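Local coordinates for calcium homeostasis modulator protein 5 (Homo sapiens, PDB 7D60), which may assemble with ten further copies into an undecameric, cone-shaped large-pore channel whose gating and ion conduction are likely regulated by membrane lipids, at residues A[32-35]-A[36-40]; A[47-50]-A[51-55]; A[58-61]-A[62-65]; A[123-126]-A[127-131]; A[173-176]-A[177-180]. All coordinates share one frame; numbering follows the deposited sequence.

Contact 1: A[32-35]-A[36-40]. With PA8 (1,2-dioctanoyl-sn-glycero-3-phosphate), chain B; PA8 (1,2-dioctanoyl-sn-glycero-3-phosphate), chain P.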
# COMPACT_ATOMS: atom_id res chain seq x y z
N ARG A 32 6.63 0.00 -36.93
CA ARG A 32 7.78 -0.47 -36.18
C ARG A 32 7.65 -1.92 -35.77
O ARG A 32 8.65 -2.55 -35.44
CB ARG A 32 7.99 0.39 -34.93
CG ARG A 32 8.15 1.86 -35.24
CD ARG A 32 9.36 2.08 -36.11
NE ARG A 32 10.56 1.51 -35.51
CZ ARG A 32 11.48 0.83 -36.17
NH1 ARG A 32 11.34 0.61 -37.47
NH2 ARG A 32 12.54 0.35 -35.54
N LEU A 33 6.44 -2.47 -35.78
CA LEU A 33 6.26 -3.88 -35.49
C LEU A 33 6.51 -4.74 -36.72
O LEU A 33 6.91 -5.90 -36.59
CB LEU A 33 4.85 -4.11 -34.93
CG LEU A 33 4.46 -5.47 -34.33
CD1 LEU A 33 3.64 -5.26 -33.08
CD2 LEU A 33 3.67 -6.28 -35.34
N PHE A 34 6.31 -4.19 -37.91
CA PHE A 34 6.54 -4.95 -39.13
C PHE A 34 8.01 -4.93 -39.54
O PHE A 34 8.51 -5.94 -40.05
CB PHE A 34 5.69 -4.40 -40.27
CG PHE A 34 4.37 -5.08 -40.42
CD1 PHE A 34 4.29 -6.34 -40.98
CD2 PHE A 34 3.21 -4.47 -40.00
CE1 PHE A 34 3.07 -6.98 -41.12
CE2 PHE A 34 1.99 -5.09 -40.13
CZ PHE A 34 1.92 -6.35 -40.69
N SER A 35 8.70 -3.82 -39.32
CA SER A 35 10.08 -3.69 -39.74
C SER A 35 11.07 -4.33 -38.78
O SER A 35 12.19 -4.66 -39.19
CB SER A 35 10.44 -2.21 -39.92
OG SER A 35 10.80 -1.64 -38.67
N VAL A 36 10.69 -4.51 -37.52
CA VAL A 36 11.58 -5.12 -36.54
C VAL A 36 11.38 -6.62 -36.46
O VAL A 36 12.34 -7.40 -36.47
CB VAL A 36 11.36 -4.43 -35.17
CG1 VAL A 36 11.84 -5.30 -34.02
CG2 VAL A 36 12.06 -3.08 -35.15
N VAL A 37 10.13 -7.07 -36.43
CA VAL A 37 9.82 -8.45 -36.08
C VAL A 37 9.65 -9.32 -37.32
O VAL A 37 10.09 -10.47 -37.33
CB VAL A 37 8.56 -8.47 -35.19
CG1 VAL A 37 8.30 -9.85 -34.66
CG2 VAL A 37 8.72 -7.50 -34.04
N ALA A 38 9.06 -8.79 -38.38
CA ALA A 38 8.72 -9.62 -39.54
C ALA A 38 9.61 -9.38 -40.75
O ALA A 38 9.89 -10.32 -41.49
CB ALA A 38 7.26 -9.39 -39.94
N PHE A 39 10.06 -8.15 -40.98
CA PHE A 39 10.81 -7.84 -42.19
C PHE A 39 12.26 -8.27 -42.03
O PHE A 39 12.93 -7.88 -41.07
CB PHE A 39 10.73 -6.35 -42.49
CG PHE A 39 11.23 -5.97 -43.86
CD1 PHE A 39 12.52 -5.52 -44.05
CD2 PHE A 39 10.39 -6.05 -44.96
CE1 PHE A 39 12.97 -5.17 -45.30
CE2 PHE A 39 10.84 -5.69 -46.21
CZ PHE A 39 12.13 -5.25 -46.38
N LYS A 40 12.73 -9.09 -42.96
CA LYS A 40 14.16 -9.38 -43.10
C LYS A 40 14.44 -9.61 -44.57
O LYS A 40 13.96 -10.57 -45.16
CB LYS A 40 14.59 -10.56 -42.22
CG LYS A 40 13.67 -11.76 -42.20
CD LYS A 40 14.14 -12.77 -41.18
CE LYS A 40 13.88 -12.28 -39.77
NZ LYS A 40 12.43 -12.17 -39.46
O1 PA8 B . 11.02 -13.22 -36.58
O2 PA8 B . 9.51 -14.24 -38.25
P1 PA8 B . 9.85 -14.15 -36.78
O3 PA8 B . 10.22 -15.52 -36.27
O4 PA8 B . 8.55 -13.57 -35.95
C1 PA8 B . 7.32 -13.53 -36.62
C2 PA8 B . 6.30 -12.75 -35.77
C3 PA8 B . 4.99 -12.69 -36.55
O5 PA8 B . 4.43 -11.41 -36.46
C4 PA8 B . 3.15 -11.30 -37.04
O6 PA8 B . 2.67 -12.23 -37.60
C5 PA8 B . 2.36 -10.00 -36.97
C6 PA8 B . 1.28 -9.96 -38.04
C7 PA8 B . 0.09 -9.07 -37.66
O7 PA8 B . 6.10 -13.42 -34.56
C12 PA8 B . 6.64 -12.82 -33.41
O8 PA8 B . 7.81 -12.80 -33.24
C13 PA8 B . 5.72 -12.22 -32.35
C14 PA8 B . 5.26 -10.81 -32.69
C15 PA8 B . 3.75 -10.73 -32.92
C16 PA8 B . 3.24 -9.29 -32.86
C17 PA8 B . 2.90 -8.84 -31.45
C18 PA8 B . 1.41 -8.59 -31.26
O1 PA8 P . 17.04 4.39 -36.40
O2 PA8 P . 15.81 4.59 -38.53
P1 PA8 P . 15.85 3.90 -37.19
O3 PA8 P . 15.99 2.41 -37.40
O4 PA8 P . 14.47 4.22 -36.37
C1 PA8 P . 13.41 4.80 -37.07
C2 PA8 P . 12.31 5.24 -36.09
C3 PA8 P . 11.19 5.90 -36.89
O5 PA8 P . 10.74 7.06 -36.24
C4 PA8 P . 9.63 7.66 -36.85
O6 PA8 P . 9.19 7.22 -37.86
C5 PA8 P . 8.96 8.88 -36.23
C6 PA8 P . 8.12 9.63 -37.27
C7 PA8 P . 6.97 10.42 -36.65
O7 PA8 P . 11.81 4.11 -35.42
C12 PA8 P . 12.15 3.98 -34.07
O8 PA8 P . 13.26 3.70 -33.76
C13 PA8 P . 11.09 4.14 -32.99
C14 PA8 P . 10.83 5.60 -32.62
C15 PA8 P . 9.42 6.04 -32.97
C16 PA8 P . 9.03 7.34 -32.26
C17 PA8 P . 8.46 7.11 -30.87
C18 PA8 P . 6.99 7.50 -30.78

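Contact 2: A[47-50]-A[51-55]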
# COMPACT_ATOMS: atom_id res chain seq x y z
N ASN A 47 14.51 -9.11 -54.59
CA ASN A 47 14.54 -7.96 -53.70
C ASN A 47 13.50 -6.92 -54.08
O ASN A 47 12.94 -6.27 -53.20
CB ASN A 47 15.93 -7.32 -53.71
CG ASN A 47 16.75 -7.71 -52.53
OD1 ASN A 47 16.24 -8.27 -51.58
ND2 ASN A 47 18.02 -7.37 -52.55
N MET A 48 13.27 -6.75 -55.38
CA MET A 48 12.35 -5.72 -55.84
C MET A 48 10.92 -6.03 -55.47
O MET A 48 10.19 -5.15 -55.01
CB MET A 48 12.49 -5.54 -57.35
CG MET A 48 11.62 -4.46 -57.94
SD MET A 48 12.02 -2.81 -57.35
CE MET A 48 13.07 -2.23 -58.68
N THR A 49 10.49 -7.29 -55.62
CA THR A 49 9.12 -7.65 -55.30
C THR A 49 8.88 -7.71 -53.80
O THR A 49 7.78 -7.39 -53.34
CB THR A 49 8.78 -8.99 -55.94
OG1 THR A 49 9.27 -9.00 -57.29
CG2 THR A 49 7.29 -9.23 -55.97
N TYR A 50 9.89 -8.08 -53.02
CA TYR A 50 9.69 -8.26 -51.59
C TYR A 50 9.54 -6.94 -50.85
O TYR A 50 8.70 -6.82 -49.96
CB TYR A 50 10.86 -9.06 -51.00
CG TYR A 50 10.75 -9.32 -49.53
CD1 TYR A 50 11.55 -8.65 -48.63
CD2 TYR A 50 9.86 -10.26 -49.04
CE1 TYR A 50 11.47 -8.90 -47.29
CE2 TYR A 50 9.77 -10.51 -47.69
CZ TYR A 50 10.57 -9.83 -46.82
OH TYR A 50 10.49 -10.07 -45.48
N GLY A 51 10.33 -5.93 -51.21
CA GLY A 51 10.25 -4.66 -50.52
C GLY A 51 9.12 -3.78 -50.99
O GLY A 51 8.66 -2.92 -50.23
N LEU A 52 8.66 -3.98 -52.21
CA LEU A 52 7.59 -3.19 -52.80
C LEU A 52 6.21 -3.74 -52.47
O LEU A 52 5.22 -3.08 -52.76
CB LEU A 52 7.81 -3.16 -54.31
CG LEU A 52 7.23 -2.13 -55.26
CD1 LEU A 52 7.80 -0.80 -54.88
CD2 LEU A 52 7.66 -2.48 -56.66
N VAL A 53 6.14 -4.93 -51.87
CA VAL A 53 4.89 -5.48 -51.35
C VAL A 53 4.66 -5.05 -49.91
O VAL A 53 3.54 -4.71 -49.54
CB VAL A 53 4.91 -7.02 -51.52
CG1 VAL A 53 3.98 -7.72 -50.56
CG2 VAL A 53 4.52 -7.40 -52.92
N PHE A 54 5.71 -4.98 -49.10
CA PHE A 54 5.57 -4.47 -47.74
C PHE A 54 5.28 -2.97 -47.69
O PHE A 54 4.91 -2.47 -46.62
CB PHE A 54 6.84 -4.75 -46.94
CG PHE A 54 6.80 -6.02 -46.16
CD1 PHE A 54 7.04 -7.24 -46.77
CD2 PHE A 54 6.55 -6.00 -44.80
CE1 PHE A 54 7.02 -8.40 -46.05
CE2 PHE A 54 6.53 -7.16 -44.08
CZ PHE A 54 6.76 -8.36 -44.70
N LEU A 55 5.44 -2.26 -48.80
CA LEU A 55 5.14 -0.84 -48.91
C LEU A 55 3.69 -0.60 -49.32
O LEU A 55 3.00 0.22 -48.70
CB LEU A 55 6.09 -0.21 -49.92
CG LEU A 55 6.56 1.24 -49.82
CD1 LEU A 55 7.05 1.56 -48.44
CD2 LEU A 55 7.66 1.46 -50.83

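Contact 3: A[58-61]-A[62-65]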
# COMPACT_ATOMS: atom_id res chain seq x y z
N PRO A 58 -0.03 -3.10 -47.33
CA PRO A 58 -0.79 -2.52 -46.21
C PRO A 58 -1.45 -1.19 -46.54
O PRO A 58 -2.31 -0.75 -45.77
CB PRO A 58 0.27 -2.35 -45.12
CG PRO A 58 1.24 -3.35 -45.41
CD PRO A 58 1.36 -3.36 -46.89
N ALA A 59 -1.10 -0.54 -47.64
CA ALA A 59 -1.82 0.65 -48.06
C ALA A 59 -3.10 0.29 -48.80
O ALA A 59 -4.07 1.05 -48.75
CB ALA A 59 -0.93 1.54 -48.93
N TRP A 60 -3.11 -0.84 -49.50
CA TRP A 60 -4.32 -1.29 -50.18
C TRP A 60 -5.36 -1.80 -49.20
O TRP A 60 -6.56 -1.63 -49.43
CB TRP A 60 -3.95 -2.37 -51.19
CG TRP A 60 -5.10 -3.13 -51.75
CD1 TRP A 60 -5.57 -4.33 -51.33
CD2 TRP A 60 -5.91 -2.76 -52.87
NE1 TRP A 60 -6.63 -4.73 -52.09
CE2 TRP A 60 -6.86 -3.78 -53.05
CE3 TRP A 60 -5.94 -1.66 -53.72
CZ2 TRP A 60 -7.82 -3.73 -54.05
CZ3 TRP A 60 -6.89 -1.61 -54.72
CH2 TRP A 60 -7.82 -2.64 -54.87
N VAL A 61 -4.93 -2.40 -48.10
CA VAL A 61 -5.85 -2.93 -47.10
C VAL A 61 -6.49 -1.80 -46.31
O VAL A 61 -7.68 -1.84 -45.99
CB VAL A 61 -5.10 -3.94 -46.20
CG1 VAL A 61 -5.88 -4.30 -44.96
CG2 VAL A 61 -4.77 -5.18 -46.99
N LEU A 62 -5.72 -0.75 -46.02
CA LEU A 62 -6.26 0.39 -45.28
C LEU A 62 -7.21 1.22 -46.12
O LEU A 62 -8.02 1.97 -45.58
CB LEU A 62 -5.13 1.26 -44.75
CG LEU A 62 -4.32 0.73 -43.57
CD1 LEU A 62 -3.07 1.56 -43.38
CD2 LEU A 62 -5.15 0.73 -42.30
N LEU A 63 -7.12 1.12 -47.45
CA LEU A 63 -8.04 1.85 -48.31
C LEU A 63 -9.40 1.17 -48.36
O LEU A 63 -10.44 1.84 -48.37
CB LEU A 63 -7.44 1.98 -49.71
CG LEU A 63 -8.35 2.37 -50.86
CD1 LEU A 63 -8.67 3.84 -50.80
CD2 LEU A 63 -7.70 2.03 -52.18
N ILE A 64 -9.41 -0.16 -48.38
CA ILE A 64 -10.66 -0.92 -48.43
C ILE A 64 -11.38 -0.84 -47.09
O ILE A 64 -12.61 -0.73 -47.03
CB ILE A 64 -10.36 -2.36 -48.87
CG1 ILE A 64 -10.22 -2.42 -50.38
CG2 ILE A 64 -11.40 -3.35 -48.40
CD1 ILE A 64 -9.68 -3.70 -50.88
N LEU A 65 -10.62 -0.82 -46.00
CA LEU A 65 -11.18 -0.63 -44.66
C LEU A 65 -11.80 0.75 -44.47
O LEU A 65 -12.64 0.92 -43.59
CB LEU A 65 -10.10 -0.87 -43.62
CG LEU A 65 -10.50 -1.12 -42.17
CD1 LEU A 65 -11.20 -2.45 -42.05
CD2 LEU A 65 -9.28 -1.07 -41.27

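Contact 4: A[123-126]-A[127-131]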
# COMPACT_ATOMS: atom_id res chain seq x y z
N THR A 123 13.76 1.18 -44.36
CA THR A 123 14.14 -0.21 -44.56
C THR A 123 13.45 -0.86 -45.75
O THR A 123 14.05 -1.74 -46.38
CB THR A 123 13.84 -1.03 -43.30
OG1 THR A 123 12.43 -1.05 -43.08
CG2 THR A 123 14.50 -0.41 -42.10
N PHE A 124 12.23 -0.45 -46.08
CA PHE A 124 11.54 -1.06 -47.21
C PHE A 124 12.07 -0.54 -48.54
O PHE A 124 12.06 -1.27 -49.53
CB PHE A 124 10.03 -0.82 -47.15
CG PHE A 124 9.37 -1.32 -45.89
CD1 PHE A 124 8.25 -0.67 -45.40
CD2 PHE A 124 9.84 -2.42 -45.22
CE1 PHE A 124 7.63 -1.11 -44.25
CE2 PHE A 124 9.22 -2.86 -44.07
CZ PHE A 124 8.12 -2.21 -43.59
N TYR A 125 12.53 0.71 -48.58
CA TYR A 125 13.08 1.27 -49.81
C TYR A 125 14.49 0.78 -50.06
O TYR A 125 14.90 0.66 -51.22
CB TYR A 125 13.04 2.80 -49.73
CG TYR A 125 13.61 3.55 -50.92
CD1 TYR A 125 12.81 3.88 -52.00
CD2 TYR A 125 14.94 3.97 -50.94
CE1 TYR A 125 13.32 4.58 -53.07
CE2 TYR A 125 15.45 4.66 -52.01
CZ TYR A 125 14.64 4.96 -53.07
OH TYR A 125 15.15 5.66 -54.13
N GLU A 126 15.26 0.53 -49.00
CA GLU A 126 16.63 0.06 -49.14
C GLU A 126 16.67 -1.35 -49.73
O GLU A 126 17.53 -1.65 -50.56
CB GLU A 126 17.32 0.12 -47.78
CG GLU A 126 18.57 -0.71 -47.63
CD GLU A 126 19.09 -0.69 -46.21
OE1 GLU A 126 18.78 0.28 -45.48
OE2 GLU A 126 19.80 -1.63 -45.82
N CYS A 127 15.72 -2.20 -49.34
CA CYS A 127 15.61 -3.53 -49.92
C CYS A 127 15.15 -3.48 -51.37
O CYS A 127 15.64 -4.24 -52.21
CB CYS A 127 14.66 -4.38 -49.08
SG CYS A 127 14.65 -6.17 -49.39
N ALA A 128 14.24 -2.57 -51.70
CA ALA A 128 13.67 -2.55 -53.04
C ALA A 128 14.57 -1.85 -54.05
O ALA A 128 14.61 -2.24 -55.22
CB ALA A 128 12.29 -1.89 -53.02
N MET A 129 15.28 -0.80 -53.64
CA MET A 129 16.17 -0.08 -54.54
C MET A 129 17.47 -0.84 -54.82
O MET A 129 18.14 -0.53 -55.82
CB MET A 129 16.48 1.31 -53.97
CG MET A 129 17.02 2.35 -54.94
SD MET A 129 16.32 2.28 -56.60
CE MET A 129 14.78 3.16 -56.36
N SER A 130 17.82 -1.82 -53.99
CA SER A 130 19.03 -2.60 -54.21
C SER A 130 18.93 -3.44 -55.48
O SER A 130 19.88 -3.51 -56.26
CB SER A 130 19.30 -3.50 -53.01
OG SER A 130 19.28 -2.76 -51.81
N GLY A 131 17.79 -4.09 -55.70
CA GLY A 131 17.64 -4.91 -56.88
C GLY A 131 17.01 -4.20 -58.05
O GLY A 131 16.05 -4.70 -58.63

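Contact 5: A[173-176]-A[177-180]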
# COMPACT_ATOMS: atom_id res chain seq x y z
N LEU A 173 23.92 4.16 -46.23
CA LEU A 173 23.55 5.51 -45.80
C LEU A 173 23.07 6.36 -46.96
O LEU A 173 22.33 7.32 -46.74
CB LEU A 173 24.74 6.19 -45.13
CG LEU A 173 25.04 5.83 -43.68
CD1 LEU A 173 26.07 6.78 -43.12
CD2 LEU A 173 23.79 5.84 -42.83
N SER A 174 23.48 6.04 -48.18
CA SER A 174 23.04 6.80 -49.34
C SER A 174 21.66 6.37 -49.81
O SER A 174 20.99 7.13 -50.51
CB SER A 174 24.05 6.65 -50.47
OG SER A 174 23.62 7.32 -51.63
N LEU A 175 21.23 5.16 -49.45
CA LEU A 175 19.89 4.69 -49.79
C LEU A 175 18.89 4.99 -48.69
O LEU A 175 17.71 5.21 -48.97
CB LEU A 175 19.90 3.19 -50.07
CG LEU A 175 20.64 2.69 -51.31
CD1 LEU A 175 20.72 1.19 -51.29
CD2 LEU A 175 19.96 3.16 -52.57
N GLN A 176 19.33 4.99 -47.44
CA GLN A 176 18.48 5.33 -46.31
C GLN A 176 18.17 6.82 -46.26
O GLN A 176 17.21 7.22 -45.59
CB GLN A 176 19.16 4.88 -45.02
CG GLN A 176 18.28 4.70 -43.81
CD GLN A 176 18.45 5.81 -42.79
OE1 GLN A 176 19.43 6.55 -42.83
NE2 GLN A 176 17.51 5.91 -41.86
N ALA A 177 18.94 7.65 -46.95
CA ALA A 177 18.69 9.08 -47.03
C ALA A 177 17.90 9.48 -48.26
O ALA A 177 17.28 10.54 -48.25
CB ALA A 177 20.01 9.85 -47.01
N GLN A 178 17.92 8.67 -49.31
CA GLN A 178 17.07 8.93 -50.46
C GLN A 178 15.61 8.64 -50.16
O GLN A 178 14.72 9.23 -50.78
CB GLN A 178 17.51 8.09 -51.65
CG GLN A 178 18.43 8.78 -52.61
CD GLN A 178 18.98 7.84 -53.66
OE1 GLN A 178 18.57 6.69 -53.74
NE2 GLN A 178 19.91 8.33 -54.47
N SER A 179 15.33 7.72 -49.23
CA SER A 179 13.96 7.40 -48.88
C SER A 179 13.36 8.42 -47.94
O SER A 179 12.16 8.68 -47.99
CB SER A 179 13.90 6.02 -48.25
OG SER A 179 14.08 6.09 -46.85
N GLN A 180 14.18 9.00 -47.06
CA GLN A 180 13.67 9.99 -46.12
C GLN A 180 13.41 11.33 -46.79
O GLN A 180 12.64 12.13 -46.26
CB GLN A 180 14.65 10.16 -44.97
CG GLN A 180 14.66 8.97 -44.05
CD GLN A 180 15.58 9.16 -42.88
OE1 GLN A 180 16.65 9.72 -43.01
NE2 GLN A 180 15.15 8.69 -41.72

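Contact 1: A[32-35]-A[36-40]
Phe34 O takes two successive amides from the end of its own helix, Phe39 N at 2.9 Å and, weakly, Ala38 N at 3.3 Å. The Phe39 nitrogen lies nearly in line with the C=O (170°), though the bond is bent at its hydrogen, and this five-residue reach widens the last turn into a pi-type turn. This is the dense part of the contact. Ala38 is buried, its CB 4.4 Å from CD1 of Phe34 and set obliquely to that ring. Phe39 lays its CB against the same carbonyl; with CG anti to the backbone N (chi1 -168°), its ring swings off the helix and meets Phe124 edge-to-face.

The other side is looser. Val37 N reaches Leu33 O only weakly, and Val36 is exposed. Arg32 is bent at both chi2 and chi3, which carries the guanidinium forward along the helix until NH2 lies 3.5 Å from CG2 of Val36. The phosphatidate of chain P places ester O7 over one guanidinium face, 2.9 Å from NE of Arg32. The phosphatidate of chain B runs along another side of the helix: Leu33 CD2 lies 3.9 Å from tail carbon C16, Val37 CG1 rests 3.3 Å from ester oxygen O8, and Lys40 NZ gives a weak hydrogen bond of 3.4 Å to phosphate oxygen O1. Leu33 thus meets the tail, Val37 the ester and Lys40 the phosphate. The whole is a pi-type helix end at the extracellular end of transmembrane helix S1, lying between two phosphatidate sites, that of Arg32 and that of Val37, both experimentally established binding residues.

Contact 2: A[47-50]-A[51-55]
The rings of Tyr50 and Phe54, one helical turn apart, leave the helix side by side, point the same way and meet obliquely. Their planes are inclined by 54° and their centroids lie 5.3 Å apart. Phe54 brings one side of its ring over a face of Tyr50, where its CE1 comes within 3.8 Å of Tyr50 CE2. CG of Tyr50 stands anti to the backbone N (chi1 -179°), which sends the ring outward from the helix, beside that of Phe54. The edge of the Phe54 ring in turn approaches the backbone carbonyl of Tyr50, CD1 being 3.6 Å from that O.

This i, i+4 aromatic pair lies on one flank of transmembrane helix S2, at its extracellular end. Both rings also meet Phe39 from the end of S1, and both face a neighbouring subunit: Tyr50 OH is hydrogen-bonded to Gln180 of that chain, while Phe54 meets its Trp184 edge-to-face.

The remaining flanks are plainer. Met48 SD passes 4.4 Å from CD2 of Leu52, a thin apolar touch beside a weak backbone bond between the same residues. Val53 sets CG2 against Thr49 O at 3.3 Å, again beside a weak amide bond. Gly51 N makes a straighter bond to Asn47 O, 3.3 Å long with an N-H...O angle of 164°, and Met48 reaches across toward Ala128 of S3.

Contact 3: A[58-61]-A[62-65]
From Pro58 to Leu65 the helix is continuous but mostly weakly bonded, Trp60 O being shared between weak bonds from Leu63 N, a short turn, and Ile64 N, a regular one, and the exception being Leu65 N to Val61 O at 3.1 Å, with an N-H...O angle of 160°.

Of the side chains, Trp60 and Ile64 carry the contact. They cross at a slant: the delta methyl of Ile64 approaches the indole obliquely, 3.4 Å from NE1 of Trp60 and 3.6 Å from CE2. CG of Trp60 lies anti to the backbone N (chi1 167°), and this turns the broad ring along the helix toward the next turn. Leu63 adds a lighter touch, its CD2 4.4 Å from Trp60 CE3. The indole nitrogen is satisfied across the subunit boundary by a weak hydrogen bond to Cys188 O of a neighbouring chain, whose Trp184 and Ile187 also pack on Pro58 and Val61.

On a different flank Leu62 folds over the carbonyl of Pro58, with CG 3.3 Å from that O, and meets Trp114 of helix 109-120. Leu65 touches a bound phosphatidate at the cytoplasmic end. Pro58 has no amide hydrogen to give and Ala59 N is likewise without a bond to the turn before, so this is a proline kink within transmembrane helix S2.

Contact 4: A[123-126]-A[127-131]
Tyr125 O accepts the amide of Met129 at 2.9 Å, the shortest sound polar bond here, with an N-H...O angle of 158° and the donor tilted from the carbonyl plane. The side chains of the same two residues run together. Tyr125 has CG anti to the backbone N (chi1 178°), and its ring lies alongside the methionine. CB of Met129 stands over one ring face, toward the rim, in a CH-pi contact 4.3 Å from the centroid. Bends at chi2 and chi3 keep the chain on that same side of the ring and lead it toward the hydroxyl, where CE is 3.4 Å from Tyr125 OH. SD stays farther off, at 5.5 Å from the same centroid, and approaches obliquely.

This is a Met-aromatic pair one turn apart on the last stretch of transmembrane helix S3, as it leaves the membrane for the extracellular side. Both members also face S4, where Leu175 packs on Met129 and Ser179 on Tyr125.

The opposite flank carries the covalent link. Cys127 SG is joined to Cys41 in a disulfide that ties S3 to the loop between S1 and S2, and its backbone N reaches Thr123 O weakly at 3.4 Å. Ser130 N bonds weakly to Glu126 O, while the Ser130 hydroxyl is modelled too close to that oxygen to be trusted. Glu126 extends away from the turn, its OE2 hydrogen-bonded to Ser157 of the extracellular loop.

Contact 5: A[173-176]-A[177-180]
A loosely bonded turn at the extracellular start of transmembrane helix S4 brings Gln176 and Gln180 together, one turn apart along the same edge. Their chains cross at a slant with amide planes 49° apart, and the two NE2 atoms come to 3.6 Å of each other. Gln176 gets there by a bend at chi2, while Gln180 runs extended, its CG 3.5 Å from Gln176 O. The Gln180 amide is held elsewhere: NE2 bonds to Leu120 O and, weakly, to Ala38 O of a neighbouring subunit, and OE1 takes Tyr50 OH of that same subunit. These partners, one of them weak, probably fix the rotation of this amide.

The backbone gives little help. Ala177 N reaches Leu173 O at 3.4 Å and Ser179 N reaches Leu175 O at 3.5 Å, both weakly. On another side CD2 of Leu175 passes 4.0 Å from OE1 of Gln178, and the Gln178 chain lies near Ser174 O. Ser179 OG is hydrogen-bonded to Leu119 O.

Gln176 touches a bound phosphatidate and packs on Lys40 of the neighbouring chain. The turn sits between S3 of its own subunit, reached through Leu175, Gln178 and Ser179, and the loop after S1 and the start of S2 of the neighbouring subunit.

Overall arrangement
All five contacts are local turns, met in series along the chain; none nests in or crosses another, and none closes a loop. Contact 1 ends S1, and a short loop leads to contact 2 at the start of S2, with contact 3 farther down the same helix, beginning at its kink. Contact 4 ends S3, and contact 5 begins S4 after the extracellular segment. Contacts 1, 2 and 4 meet round Phe39, while contact 4 also touches contact 5 through Tyr125. Contact 3, nearer the chain centre, touches only contact 2. Contacts 1, 2, 4 and 5 thus tie the extracellular ends of S1 to S4 together, while contacts 1 to 3 face one neighbouring subunit and contact 5 another.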